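Local coordinates for protein addiction module toxin RelE (Helicobacter pylori, PDB 4LTT) that probably acts as the mRNA-cleaving toxin of a type II toxin-antitoxin pair, as in the RelE family (YafQ branch), and can bind copper, at residues L2-K7 and E29-L34; S25-V30 and V65-L70; E38-Q43 and R57-K62; G51-F56 and I77-G82. One frame throughout, in Å; residues are numbered along the deposited sequence.

In the fold
All four contacts serve one mixed sheet and the elements lying against it. Contacts 1 and 2 share helix 25-35: its early turns press on the central strand 65-72 and its later turns on the edge strand 3-6. Both are buried and wholly apolar in their side chains. Contact 2 lies nearest the centre of the chain. Contacts 3 and 4 are only partly buried and involve loops. Contact 3 adds a water bridge to one leucine-cysteine touch, and its strand carries Glu-58, which binds copper in another structure of this protein. Contact 4 buries the most surface and is the aromatic one. Its strand 75-82 pairs with strand 3-6 of contact 1 and strand 65-72 of contact 2.

Contact 1: L2-K7 and E29-L34; sequences LKLNLK and EVILTL
Leu-4 and Ile-31 meet where helix 25-35 packs against the edge of the mixed sheet, a helix-on-sheet contact in the compact RelE-type fold. Strand 3-6 is the outermost strand here, and it runs parallel to its neighbour 75-82.

The apolar part rests on branched carbons. CD2 of Leu-4 touches CG2 of Ile-31 at 3.9 Å, and the two side chains cross at about a right angle. The Leu-4 CB does not aim straight at the helix; the delta carbon makes the approach. Ile-31 turns its two branches to different tasks. CG2 lies anti to the backbone N and faces Leu-4. CG1 takes the place beside that N (chi1 -73°), and the delta carbon it carries packs on Leu-78 of strand 75-82. Ile-31 therefore touches two adjacent strands. Leu-34, one turn on, enters the contact through its carbonyl O; its side chain packs on Leu-67 and Tyr-69.

The polar part is mostly backbone. Leu-2 is hydrogen-bonded to Arg-35 through the backbone, and its O also bonds Arg-35 NE, which ties the start of the chain to the end of the helix. Within the helix, Leu-34 N donates to Val-30 O at 2.9 Å. On the sheet side, Lys-3 and Asn-5 form backbone bonds with strand 75-82, and Asn-5 ND2 also bonds Glu-75.

The remaining touch sets a methyl against a backbone oxygen: CD1 of Leu-2 lies 3.6 Å from O of Leu-34.

Contact 2: S25-V30 and V65-L70; sequences SVLNEV and VLLVYL
Leu-67 is the residue of segment 65-70, on strand 65-72, that meets the first turns of helix 25-35. Before it, Val-65 packs on Leu-81 of strand 75-82. Leu-66 points to the other face of the sheet, where it touches His-84 and Leu-87 of helix 84-88.

Leu-67 then turns toward the helix. Its CG stands anti to the backbone N (chi1 173°), which carries CD2 up to two helix residues. CD2 lies 4.1 Å from CD1 of Leu-27. The same methyl lies 4.3 Å from CG1 of Val-30. One methyl thus meets residues three apart on the inner side of the helix. The Leu-27 and Leu-67 side chains cross at about a right angle. All three residues are buried.

Val-68 faces away again, toward Phe-56, Leu-87 and Phe-88. Tyr-69 returns to the helix side of the sheet, and its OH is hydrogen-bonded to Asp-46 and Arg-57.

The strand lies between two others: Leu-67 is backbone hydrogen-bonded to Cys-59 of strand 57-60, and Val-68 is backbone hydrogen-bonded to strand 75-82. Helix 25-35 covers one face of this central strand, and helix 84-88 packs on the other.

Contact 3: E38-Q43 and R57-K62; sequences EPLDPQ and RECHIK
This is a loop-on-strand contact, partly buried, with a small apolar touch and a water bridge. Leu-40 and Gln-43 belong to the loop between helix 25-35 and strand 47-48. Cys-59 and His-60 lie on the segment that carries strand 57-60 of the mixed sheet.

The apolar touch is made by CD1 of Leu-40. It lies 3.8 Å from CB of Cys-59 and 3.9 Å from SG of the same residue. With chi1 at 64°, SG sits between the backbone N and the carbonyl carbon, which sets it, like CB, against the same methyl. Cys-59 also packs on Val-30 and Leu-67. The loop thus closes over a residue already touched by helix and sheet. The other branch of Leu-40 packs on Thr-33 of helix 25-35.

The polar link uses main-chain oxygens. A water gives one hydrogen bond to Gln-43 O at 3.0 Å and another to His-60 O at 2.9 Å. These carbonyls are 4.3 Å apart, O to O. Beyond His-60 the chain turns a corner, and Ile-61 and Lys-62 form a classic beta bulge facing Val-65.

Glu-58, next to Cys-59, binds copper in another structure of this protein. Two carbonyl oxygens are both acceptors and cannot hydrogen-bond each other; the water donates to each and so satisfies an acceptor on each chain segment.

Contact 4: G51-F56 and I77-G82; sequences GKWKPF and ILLRLG
Leu-79 reaches from strand 75-82 to two aromatic side chains, Phe-56 and Trp-53, of the loop 51-56. Its CB already touches the Phe-56 ring, 3.9 Å from CE1. CG stands anti to the backbone N (chi1 -171°), and this directs the branch over the ring. At the tip, CD2 lies 3.8 Å from CE1 of Phe-56. It sits over one face of the ring, 4.0 Å from the centroid and 18° off the normal. This is a CH-pi contact, shifted toward the rim on the CE1 side. The same methyl lies 4.2 Å from CZ3 of Trp-53, which it approaches obliquely. Both aromatic side chains cross Leu-79 at about a right angle.

The strand has a classic beta bulge here: Leu-79 and Arg-80 both face Val-68 of the neighbouring antiparallel strand. The loop runs from strand 47-48 to strand 57-60 and folds over this face of the RelE-type sheet. It has a cis peptide bond before Pro-55, and Phe-56 N is hydrogen-bonded to Trp-53 O at 2.9 Å. Trp-53 also makes an edge-to-face contact with Phe-88 of helix 84-88. That helix begins with His-84, a copper ligand in another structure and the predicted proton donor.

Ile-77 meets the edge of the Phe-56 ring, its CG2 lying 4.5 Å from CE1 and near the ring plane.

Contact 1: L2-K7 and E29-L34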
loop_
_atom_site.group_PDB
_atom_site.type_symbol
_atom_site.label_atom_id
_atom_site.label_comp_id
_atom_site.label_asym_id
_atom_site.label_seq_id
_atom_site.Cartn_x
_atom_site.Cartn_y
_atom_site.Cartn_z
ATOM N N LEU A 2 0.093 15.270 0.663
ATOM C CA LEU A 2 -0.710 14.628 1.676
ATOM C C LEU A 2 0.086 14.281 2.898
ATOM O O LEU A 2 1.258 13.916 2.816
ATOM C CB LEU A 2 -1.346 13.375 1.085
ATOM C CG LEU A 2 -2.379 13.583 -0.031
ATOM C CD1 LEU A 2 -2.599 12.256 -0.748
ATOM C CD2 LEU A 2 -3.642 14.161 0.531
ATOM N N LYS A 3 -0.568 14.375 4.063
ATOM C CA LYS A 3 0.037 13.879 5.305
ATOM C C LYS A 3 -0.012 12.388 5.320
ATOM O O LYS A 3 -1.048 11.814 4.945
ATOM C CB LYS A 3 -0.816 14.391 6.456
ATOM C CG LYS A 3 -0.285 14.070 7.835
ATOM C CD LYS A 3 -1.112 14.922 8.813
ATOM C CE LYS A 3 -1.585 14.162 10.046
ATOM N NZ LYS A 3 -0.402 13.859 10.905
ATOM N N LEU A 4 0.984 11.709 5.780
ATOM C CA LEU A 4 0.964 10.259 5.879
ATOM C C LEU A 4 0.323 9.788 7.099
ATOM O O LEU A 4 0.513 10.359 8.205
ATOM C CB LEU A 4 2.369 9.746 5.945
ATOM C CG LEU A 4 3.066 9.388 4.738
ATOM C CD1 LEU A 4 4.493 8.829 4.982
ATOM C CD2 LEU A 4 2.287 8.249 3.980
ATOM N N ASN A 5 -0.501 8.805 7.006
ATOM C CA ASN A 5 -1.099 8.135 8.107
ATOM C C ASN A 5 -0.814 6.648 8.012
ATOM O O ASN A 5 -1.421 5.953 7.233
ATOM C CB ASN A 5 -2.574 8.472 8.145
ATOM C CG ASN A 5 -3.307 7.836 9.308
ATOM O OD1 ASN A 5 -2.810 6.924 9.937
ATOM N ND2 ASN A 5 -4.522 8.311 9.568
ATOM N N LEU A 6 0.170 6.142 8.768
ATOM C CA LEU A 6 0.519 4.732 8.780
ATOM C C LEU A 6 -0.328 4.030 9.825
ATOM O O LEU A 6 -0.129 4.237 11.046
ATOM C CB LEU A 6 1.985 4.574 9.159
ATOM C CG LEU A 6 2.996 5.100 8.152
ATOM C CD1 LEU A 6 4.408 4.598 8.422
ATOM C CD2 LEU A 6 2.690 5.039 6.681
ATOM N N LYS A 7 -1.262 3.231 9.421
ATOM C CA LYS A 7 -2.074 2.490 10.413
ATOM C C LYS A 7 -1.162 1.463 11.093
ATOM O O LYS A 7 -0.211 0.965 10.495
ATOM C CB LYS A 7 -3.248 1.815 9.714
ATOM C CG LYS A 7 -4.235 2.840 9.082
ATOM C CD LYS A 7 -4.815 3.800 10.098
ATOM C CE LYS A 7 -5.848 4.780 9.649
ATOM N NZ LYS A 7 -6.691 5.132 10.852
ATOM N N GLU A 29 9.351 5.337 -3.080
ATOM C CA GLU A 29 9.061 6.122 -4.258
ATOM C C GLU A 29 7.585 6.154 -4.591
ATOM O O GLU A 29 7.025 7.203 -4.967
ATOM C CB GLU A 29 9.832 5.565 -5.443
ATOM C CG GLU A 29 9.716 6.312 -6.754
ATOM C CD GLU A 29 10.265 5.439 -7.867
ATOM O OE1 GLU A 29 9.663 4.391 -8.195
ATOM O OE2 GLU A 29 11.309 5.726 -8.375
ATOM N N VAL A 30 6.926 5.006 -4.467
ATOM C CA VAL A 30 5.455 4.918 -4.684
ATOM C C VAL A 30 4.704 5.817 -3.671
ATOM O O VAL A 30 3.797 6.566 -4.066
ATOM C CB VAL A 30 4.982 3.479 -4.549
ATOM C CG1 VAL A 30 3.412 3.392 -4.399
ATOM C CG2 VAL A 30 5.500 2.621 -5.691
ATOM N N ILE A 31 5.122 5.759 -2.395
ATOM C CA ILE A 31 4.461 6.556 -1.400
ATOM C C ILE A 31 4.590 8.031 -1.750
ATOM O O ILE A 31 3.608 8.792 -1.643
ATOM C CB ILE A 31 5.006 6.229 0.012
ATOM C CG1 ILE A 31 4.482 4.857 0.458
ATOM C CG2 ILE A 31 4.615 7.320 1.007
ATOM C CD1 ILE A 31 5.205 4.314 1.638
ATOM N N LEU A 32 5.789 8.471 -2.159
ATOM C CA LEU A 32 5.939 9.880 -2.468
ATOM C C LEU A 32 5.031 10.279 -3.647
ATOM O O LEU A 32 4.387 11.355 -3.623
ATOM C CB LEU A 32 7.415 10.170 -2.773
ATOM C CG LEU A 32 7.679 11.657 -3.158
ATOM C CD1 LEU A 32 7.337 12.596 -2.031
ATOM C CD2 LEU A 32 9.137 11.805 -3.631
ATOM N N THR A 33 4.989 9.444 -4.678
ATOM C CA THR A 33 4.136 9.709 -5.826
ATOM C C THR A 33 2.662 9.846 -5.403
ATOM O O THR A 33 2.003 10.774 -5.834
ATOM C CB THR A 33 4.283 8.572 -6.842
ATOM O OG1 THR A 33 5.673 8.546 -7.243
ATOM C CG2 THR A 33 3.444 8.760 -8.072
ATOM N N LEU A 34 2.193 8.910 -4.589
ATOM C CA LEU A 34 0.820 8.981 -4.091
ATOM C C LEU A 34 0.589 10.210 -3.231
ATOM O O LEU A 34 -0.479 10.842 -3.354
ATOM C CB LEU A 34 0.520 7.728 -3.273
ATOM C CG LEU A 34 0.423 6.390 -4.085
ATOM C CD1 LEU A 34 0.238 5.188 -3.173
ATOM C CD2 LEU A 34 -0.680 6.446 -5.150
#

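Contact 2: S25-V30 and V65-L70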
loop_
_atom_site.group_PDB
_atom_site.type_symbol
_atom_site.label_atom_id
_atom_site.label_comp_id
_atom_site.label_asym_id
_atom_site.label_seq_id
_atom_site.Cartn_x
_atom_site.Cartn_y
_atom_site.Cartn_z
ATOM N N SER A 25 12.838 0.453 -1.130
ATOM C CA SER A 25 13.161 1.604 -1.961
ATOM C C SER A 25 12.055 1.942 -2.944
ATOM O O SER A 25 11.676 3.121 -3.091
ATOM C CB SER A 25 14.501 1.435 -2.580
ATOM O OG SER A 25 14.466 0.485 -3.521
ATOM N N VAL A 26 11.507 0.946 -3.630
ATOM C CA VAL A 26 10.435 1.197 -4.524
ATOM C C VAL A 26 9.178 1.674 -3.762
ATOM O O VAL A 26 8.479 2.620 -4.214
ATOM C CB VAL A 26 10.112 -0.046 -5.412
ATOM C CG1 VAL A 26 8.876 0.191 -6.251
ATOM C CG2 VAL A 26 11.334 -0.290 -6.296
ATOM N N LEU A 27 8.874 1.032 -2.656
ATOM C CA LEU A 27 7.784 1.466 -1.819
ATOM C C LEU A 27 7.877 2.970 -1.508
ATOM O O LEU A 27 6.869 3.700 -1.544
ATOM C CB LEU A 27 7.666 0.680 -0.525
ATOM C CG LEU A 27 6.623 1.120 0.472
ATOM C CD1 LEU A 27 5.207 0.962 -0.093
ATOM C CD2 LEU A 27 6.781 0.304 1.728
ATOM N N ASN A 28 9.036 3.444 -1.069
ATOM C CA ASN A 28 9.171 4.829 -0.732
ATOM C C ASN A 28 8.879 5.731 -1.925
ATOM O O ASN A 28 8.301 6.827 -1.748
ATOM C CB ASN A 28 10.555 5.106 -0.100
ATOM C CG ASN A 28 10.695 4.588 1.277
ATOM O OD1 ASN A 28 9.719 4.445 1.992
ATOM N ND2 ASN A 28 11.927 4.201 1.632
ATOM N N GLU A 29 9.351 5.337 -3.080
ATOM C CA GLU A 29 9.061 6.122 -4.258
ATOM C C GLU A 29 7.585 6.154 -4.591
ATOM O O GLU A 29 7.025 7.203 -4.967
ATOM C CB GLU A 29 9.832 5.565 -5.443
ATOM C CG GLU A 29 9.716 6.312 -6.754
ATOM C CD GLU A 29 10.265 5.439 -7.867
ATOM O OE1 GLU A 29 9.663 4.391 -8.195
ATOM O OE2 GLU A 29 11.309 5.726 -8.375
ATOM N N VAL A 30 6.926 5.006 -4.467
ATOM C CA VAL A 30 5.455 4.918 -4.684
ATOM C C VAL A 30 4.704 5.817 -3.671
ATOM O O VAL A 30 3.797 6.566 -4.066
ATOM C CB VAL A 30 4.982 3.479 -4.549
ATOM C CG1 VAL A 30 3.412 3.392 -4.399
ATOM C CG2 VAL A 30 5.500 2.621 -5.691
ATOM N N VAL A 65 3.862 -8.472 -2.953
ATOM C CA VAL A 65 3.791 -7.375 -1.977
ATOM C C VAL A 65 2.844 -6.286 -2.525
ATOM O O VAL A 65 3.241 -5.555 -3.445
ATOM C CB VAL A 65 5.164 -6.794 -1.640
ATOM C CG1 VAL A 65 4.923 -5.730 -0.567
ATOM C CG2 VAL A 65 6.075 -7.836 -1.038
ATOM N N LEU A 66 1.646 -6.248 -1.968
ATOM C CA LEU A 66 0.616 -5.315 -2.349
ATOM C C LEU A 66 0.490 -4.264 -1.307
ATOM O O LEU A 66 0.542 -4.584 -0.118
ATOM C CB LEU A 66 -0.697 -6.053 -2.494
ATOM C CG LEU A 66 -0.696 -7.280 -3.393
ATOM C CD1 LEU A 66 -2.035 -7.933 -3.351
ATOM C CD2 LEU A 66 -0.251 -7.007 -4.770
ATOM N N LEU A 67 0.315 -3.011 -1.722
ATOM C CA LEU A 67 0.047 -1.903 -0.802
ATOM C C LEU A 67 -1.454 -1.567 -0.929
ATOM O O LEU A 67 -1.947 -1.284 -2.042
ATOM C CB LEU A 67 0.913 -0.707 -1.214
ATOM C CG LEU A 67 0.593 0.587 -0.421
ATOM C CD1 LEU A 67 0.989 0.442 1.041
ATOM C CD2 LEU A 67 1.280 1.784 -1.087
ATOM N N VAL A 68 -2.155 -1.521 0.194
ATOM C CA VAL A 68 -3.564 -1.096 0.250
ATOM C C VAL A 68 -3.585 0.253 0.901
ATOM O O VAL A 68 -2.992 0.412 2.015
ATOM C CB VAL A 68 -4.435 -2.120 0.987
ATOM C CG1 VAL A 68 -5.877 -1.610 1.067
ATOM C CG2 VAL A 68 -4.402 -3.464 0.257
ATOM N N TYR A 69 -4.202 1.250 0.248
ATOM C CA TYR A 69 -4.082 2.647 0.701
ATOM C C TYR A 69 -5.321 3.380 0.356
ATOM O O TYR A 69 -6.164 2.927 -0.431
ATOM C CB TYR A 69 -2.829 3.324 0.078
ATOM C CG TYR A 69 -2.989 3.552 -1.398
ATOM C CD1 TYR A 69 -3.549 4.753 -1.860
ATOM C CD2 TYR A 69 -2.627 2.616 -2.328
ATOM C CE1 TYR A 69 -3.685 4.974 -3.233
ATOM C CE2 TYR A 69 -2.812 2.806 -3.688
ATOM C CZ TYR A 69 -3.357 3.997 -4.139
ATOM O OH TYR A 69 -3.543 4.223 -5.481
ATOM N N LEU A 70 -5.455 4.586 0.907
ATOM C CA LEU A 70 -6.595 5.459 0.641
ATOM C C LEU A 70 -6.162 6.901 0.770
ATOM O O LEU A 70 -5.574 7.307 1.787
ATOM C CB LEU A 70 -7.740 5.162 1.640
ATOM C CG LEU A 70 -8.942 6.102 1.548
ATOM C CD1 LEU A 70 -9.681 5.983 0.244
ATOM C CD2 LEU A 70 -9.871 5.805 2.702
#

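Contact 3: E38-Q43 and R57-K62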
loop_
_atom_site.group_PDB
_atom_site.type_symbol
_atom_site.label_atom_id
_atom_site.label_comp_id
_atom_site.label_asym_id
_atom_site.label_seq_id
_atom_site.Cartn_x
_atom_site.Cartn_y
_atom_site.Cartn_z
ATOM N N GLU A 38 -0.007 12.011 -7.882
ATOM C CA GLU A 38 0.430 11.730 -9.209
ATOM C C GLU A 38 0.180 10.242 -9.523
ATOM O O GLU A 38 0.156 9.402 -8.639
ATOM C CB GLU A 38 1.910 12.040 -9.387
ATOM C CG GLU A 38 2.182 13.556 -9.245
ATOM C CD GLU A 38 3.662 13.925 -9.198
ATOM O OE1 GLU A 38 4.492 13.057 -9.081
ATOM O OE2 GLU A 38 3.892 15.112 -9.197
ATOM N N PRO A 39 -0.024 9.939 -10.829
ATOM C CA PRO A 39 -0.400 8.515 -11.215
ATOM C C PRO A 39 0.795 7.600 -11.129
ATOM O O PRO A 39 1.955 7.977 -11.378
ATOM C CB PRO A 39 -0.927 8.683 -12.640
ATOM C CG PRO A 39 -0.187 9.872 -13.164
ATOM C CD PRO A 39 -0.035 10.829 -12.008
ATOM N N LEU A 40 0.522 6.352 -10.782
ATOM C CA LEU A 40 1.556 5.343 -10.779
ATOM C C LEU A 40 1.720 4.736 -12.216
ATOM O O LEU A 40 0.798 4.688 -13.017
ATOM C CB LEU A 40 1.202 4.272 -9.807
ATOM C CG LEU A 40 1.204 4.686 -8.347
ATOM C CD1 LEU A 40 0.791 3.557 -7.456
ATOM C CD2 LEU A 40 2.624 5.100 -7.889
ATOM N N ASP A 41 2.935 4.316 -12.518
ATOM C CA ASP A 41 3.189 3.772 -13.849
ATOM C C ASP A 41 2.663 2.323 -13.931
ATOM O O ASP A 41 2.226 1.764 -12.942
ATOM C CB ASP A 41 4.622 3.888 -14.188
ATOM C CG ASP A 41 5.409 2.924 -13.516
ATOM O OD1 ASP A 41 6.251 3.342 -12.719
ATOM O OD2 ASP A 41 5.288 1.683 -13.840
ATOM N N PRO A 42 2.627 1.720 -15.127
ATOM C CA PRO A 42 1.807 0.554 -15.333
ATOM C C PRO A 42 2.254 -0.672 -14.598
ATOM O O PRO A 42 1.392 -1.523 -14.335
ATOM C CB PRO A 42 1.887 0.334 -16.878
ATOM C CG PRO A 42 2.151 1.687 -17.403
ATOM C CD PRO A 42 3.149 2.247 -16.432
ATOM N N GLN A 43 3.497 -0.775 -14.234
ATOM C CA GLN A 43 3.934 -1.906 -13.509
ATOM C C GLN A 43 3.238 -2.057 -12.153
ATOM O O GLN A 43 3.206 -3.132 -11.661
ATOM C CB GLN A 43 5.483 -1.952 -13.387
ATOM C CG GLN A 43 6.111 -0.725 -12.793
ATOM C CD GLN A 43 7.586 -0.553 -13.130
ATOM O OE1 GLN A 43 8.076 0.573 -13.166
ATOM N NE2 GLN A 43 8.317 -1.684 -13.343
ATOM N N ARG A 57 -7.732 1.519 -2.333
ATOM C CA ARG A 57 -7.049 1.181 -3.596
ATOM C C ARG A 57 -5.915 0.221 -3.292
ATOM O O ARG A 57 -5.454 0.075 -2.141
ATOM C CB ARG A 57 -6.473 2.463 -4.247
ATOM C CG ARG A 57 -7.580 3.469 -4.644
ATOM C CD ARG A 57 -6.981 4.709 -5.372
ATOM N NE ARG A 57 -6.382 4.375 -6.635
ATOM C CZ ARG A 57 -7.027 4.173 -7.767
ATOM N NH1 ARG A 57 -8.362 4.281 -7.797
ATOM N NH2 ARG A 57 -6.360 3.762 -8.826
ATOM N N GLU A 58 -5.386 -0.370 -4.348
ATOM C CA GLU A 58 -4.314 -1.383 -4.223
ATOM C C GLU A 58 -3.290 -1.127 -5.374
ATOM O O GLU A 58 -3.713 -0.893 -6.514
ATOM C CB GLU A 58 -4.909 -2.801 -4.449
ATOM C CG GLU A 58 -3.863 -3.924 -4.288
ATOM C CD GLU A 58 -4.348 -5.204 -4.975
ATOM O OE1 GLU A 58 -5.113 -5.910 -4.318
ATOM O OE2 GLU A 58 -4.039 -5.504 -6.135
ATOM N N CYS A 59 -1.998 -1.209 -5.025
ATOM C CA CYS A 59 -0.984 -1.249 -6.062
ATOM C C CYS A 59 -0.030 -2.382 -5.697
ATOM O O CYS A 59 -0.020 -2.915 -4.574
ATOM C CB CYS A 59 -0.296 0.087 -6.258
ATOM S SG CYS A 59 0.641 0.667 -4.866
ATOM N N HIS A 60 0.735 -2.778 -6.695
ATOM C CA HIS A 60 1.713 -3.898 -6.508
ATOM C C HIS A 60 3.100 -3.362 -6.382
ATOM O O HIS A 60 3.629 -2.807 -7.370
ATOM C CB HIS A 60 1.772 -4.729 -7.748
ATOM C CG HIS A 60 0.721 -5.708 -7.887
ATOM N ND1 HIS A 60 -0.538 -5.416 -7.923
ATOM C CD2 HIS A 60 0.830 -7.071 -8.172
ATOM C CE1 HIS A 60 -1.247 -6.548 -8.168
ATOM N NE2 HIS A 60 -0.382 -7.537 -8.300
ATOM N N ILE A 61 3.689 -3.507 -5.245
ATOM C CA ILE A 61 5.118 -3.128 -5.032
ATOM C C ILE A 61 6.053 -4.195 -5.614
ATOM O O ILE A 61 7.061 -3.861 -6.267
ATOM C CB ILE A 61 5.357 -2.859 -3.562
ATOM C CG1 ILE A 61 4.356 -1.869 -2.970
ATOM C CG2 ILE A 61 6.823 -2.392 -3.299
ATOM C CD1 ILE A 61 4.306 -0.486 -3.571
ATOM N N LYS A 62 5.687 -5.448 -5.395
ATOM C CA LYS A 62 6.333 -6.630 -5.961
ATOM C C LYS A 62 5.148 -7.581 -6.250
ATOM O O LYS A 62 4.083 -7.437 -5.739
ATOM C CB LYS A 62 7.334 -7.343 -4.986
ATOM C CG LYS A 62 8.292 -6.391 -4.330
ATOM C CD LYS A 62 9.601 -7.088 -4.002
ATOM C CE LYS A 62 9.588 -8.447 -3.360
ATOM N NZ LYS A 62 10.754 -8.560 -2.402
HETATM O O HOH W 1 5.134 -3.980 -9.577
#

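Contact 4: G51-F56 and I77-G82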
loop_
_atom_site.group_PDB
_atom_site.type_symbol
_atom_site.label_atom_id
_atom_site.label_comp_id
_atom_site.label_asym_id
_atom_site.label_seq_id
_atom_site.Cartn_x
_atom_site.Cartn_y
_atom_site.Cartn_z
ATOM N N GLY A 51 -16.192 -4.255 -3.526
ATOM C CA GLY A 51 -16.901 -4.901 -2.425
ATOM C C GLY A 51 -16.565 -4.366 -1.056
ATOM O O GLY A 51 -16.558 -3.086 -0.937
ATOM N N LYS A 52 -16.246 -5.258 -0.104
ATOM C CA LYS A 52 -15.841 -4.993 1.319
ATOM C C LYS A 52 -14.826 -3.896 1.461
ATOM O O LYS A 52 -14.750 -3.253 2.500
ATOM C CB LYS A 52 -15.126 -6.195 1.986
ATOM C CG LYS A 52 -15.901 -7.462 1.958
ATOM C CD LYS A 52 -14.954 -8.626 2.116
ATOM C CE LYS A 52 -15.609 -9.829 1.475
ATOM N NZ LYS A 52 -16.751 -10.245 2.355
ATOM N N TRP A 53 -13.963 -3.775 0.450
ATOM C CA TRP A 53 -12.712 -2.987 0.583
ATOM C C TRP A 53 -12.875 -1.609 0.102
ATOM O O TRP A 53 -11.937 -0.819 0.299
ATOM C CB TRP A 53 -11.547 -3.716 -0.080
ATOM C CG TRP A 53 -11.198 -4.933 0.690
ATOM C CD1 TRP A 53 -11.487 -6.268 0.334
ATOM C CD2 TRP A 53 -10.537 -5.026 1.953
ATOM N NE1 TRP A 53 -11.038 -7.133 1.276
ATOM C CE2 TRP A 53 -10.471 -6.474 2.281
ATOM C CE3 TRP A 53 -10.011 -4.118 2.841
ATOM C CZ2 TRP A 53 -9.901 -6.947 3.452
ATOM C CZ3 TRP A 53 -9.430 -4.607 4.030
ATOM C CH2 TRP A 53 -9.392 -5.972 4.324
ATOM N N LYS A 54 -13.969 -1.220 -0.529
ATOM C CA LYS A 54 -14.155 0.165 -0.913
ATOM C C LYS A 54 -14.097 1.056 0.322
ATOM O O LYS A 54 -14.599 0.632 1.398
ATOM C CB LYS A 54 -15.505 0.417 -1.630
ATOM C CG LYS A 54 -15.595 -0.286 -2.979
ATOM C CD LYS A 54 -16.840 0.236 -3.701
ATOM C CE LYS A 54 -16.957 -0.221 -5.088
ATOM N NZ LYS A 54 -17.944 0.724 -5.735
ATOM N N PRO A 55 -13.523 2.260 0.227
ATOM C CA PRO A 55 -13.039 2.932 -0.928
ATOM C C PRO A 55 -11.496 2.779 -1.183
ATOM O O PRO A 55 -10.902 3.523 -1.887
ATOM C CB PRO A 55 -13.362 4.425 -0.617
ATOM C CG PRO A 55 -13.087 4.471 0.887
ATOM C CD PRO A 55 -13.610 3.174 1.407
ATOM N N PHE A 56 -10.871 1.743 -0.581
ATOM C CA PHE A 56 -9.439 1.597 -0.683
ATOM C C PHE A 56 -8.992 1.266 -2.080
ATOM O O PHE A 56 -9.761 0.724 -2.899
ATOM C CB PHE A 56 -8.933 0.569 0.360
ATOM C CG PHE A 56 -8.967 1.151 1.766
ATOM C CD1 PHE A 56 -7.812 1.701 2.345
ATOM C CD2 PHE A 56 -10.132 1.249 2.479
ATOM C CE1 PHE A 56 -7.837 2.260 3.636
ATOM C CE2 PHE A 56 -10.159 1.829 3.784
ATOM C CZ PHE A 56 -9.005 2.363 4.311
ATOM N N ILE A 77 -3.514 7.354 3.661
ATOM C CA ILE A 77 -3.622 6.291 4.665
ATOM C C ILE A 77 -3.000 5.044 4.105
ATOM O O ILE A 77 -3.469 4.537 3.075
ATOM C CB ILE A 77 -5.096 6.064 5.036
ATOM C CG1 ILE A 77 -5.751 7.304 5.641
ATOM C CG2 ILE A 77 -5.183 4.918 6.058
ATOM C CD1 ILE A 77 -7.286 7.245 5.566
ATOM N N LEU A 78 -2.017 4.490 4.797
ATOM C CA LEU A 78 -1.459 3.213 4.432
ATOM C C LEU A 78 -1.983 2.146 5.335
ATOM O O LEU A 78 -1.847 2.244 6.548
ATOM C CB LEU A 78 0.072 3.253 4.504
ATOM C CG LEU A 78 0.723 4.384 3.661
ATOM C CD1 LEU A 78 2.222 4.134 3.568
ATOM C CD2 LEU A 78 0.172 4.401 2.210
ATOM N N LEU A 79 -2.736 1.206 4.743
ATOM C CA LEU A 79 -3.482 0.206 5.484
ATOM C C LEU A 79 -2.773 -1.140 5.639
ATOM O O LEU A 79 -2.702 -1.685 6.755
ATOM C CB LEU A 79 -4.859 0.022 4.843
ATOM C CG LEU A 79 -5.811 -0.849 5.662
ATOM C CD1 LEU A 79 -6.238 -0.034 6.839
ATOM C CD2 LEU A 79 -7.048 -1.286 4.845
ATOM N N ARG A 80 -2.333 -1.735 4.538
ATOM C CA ARG A 80 -1.736 -3.062 4.595
ATOM C C ARG A 80 -0.620 -3.068 3.597
ATOM O O ARG A 80 -0.605 -2.347 2.592
ATOM C CB ARG A 80 -2.721 -4.195 4.113
ATOM C CG ARG A 80 -3.944 -4.463 4.960
ATOM C CD ARG A 80 -3.568 -4.841 6.359
ATOM N NE ARG A 80 -2.685 -6.015 6.453
ATOM C CZ ARG A 80 -3.014 -7.293 6.603
ATOM N NH1 ARG A 80 -4.300 -7.653 6.680
ATOM N NH2 ARG A 80 -2.067 -8.204 6.813
ATOM N N LEU A 81 0.336 -3.988 3.819
ATOM C CA LEU A 81 1.433 -4.216 2.896
ATOM C C LEU A 81 1.771 -5.685 2.984
ATOM O O LEU A 81 2.300 -6.163 4.001
ATOM C CB LEU A 81 2.623 -3.385 3.351
ATOM C CG LEU A 81 3.869 -3.468 2.406
ATOM C CD1 LEU A 81 3.625 -2.741 1.067
ATOM C CD2 LEU A 81 5.109 -2.867 3.131
ATOM N N GLY A 82 1.467 -6.451 1.971
ATOM C CA GLY A 82 1.749 -7.912 2.086
ATOM C C GLY A 82 1.158 -8.660 0.918
ATOM O O GLY A 82 0.769 -8.092 -0.096
#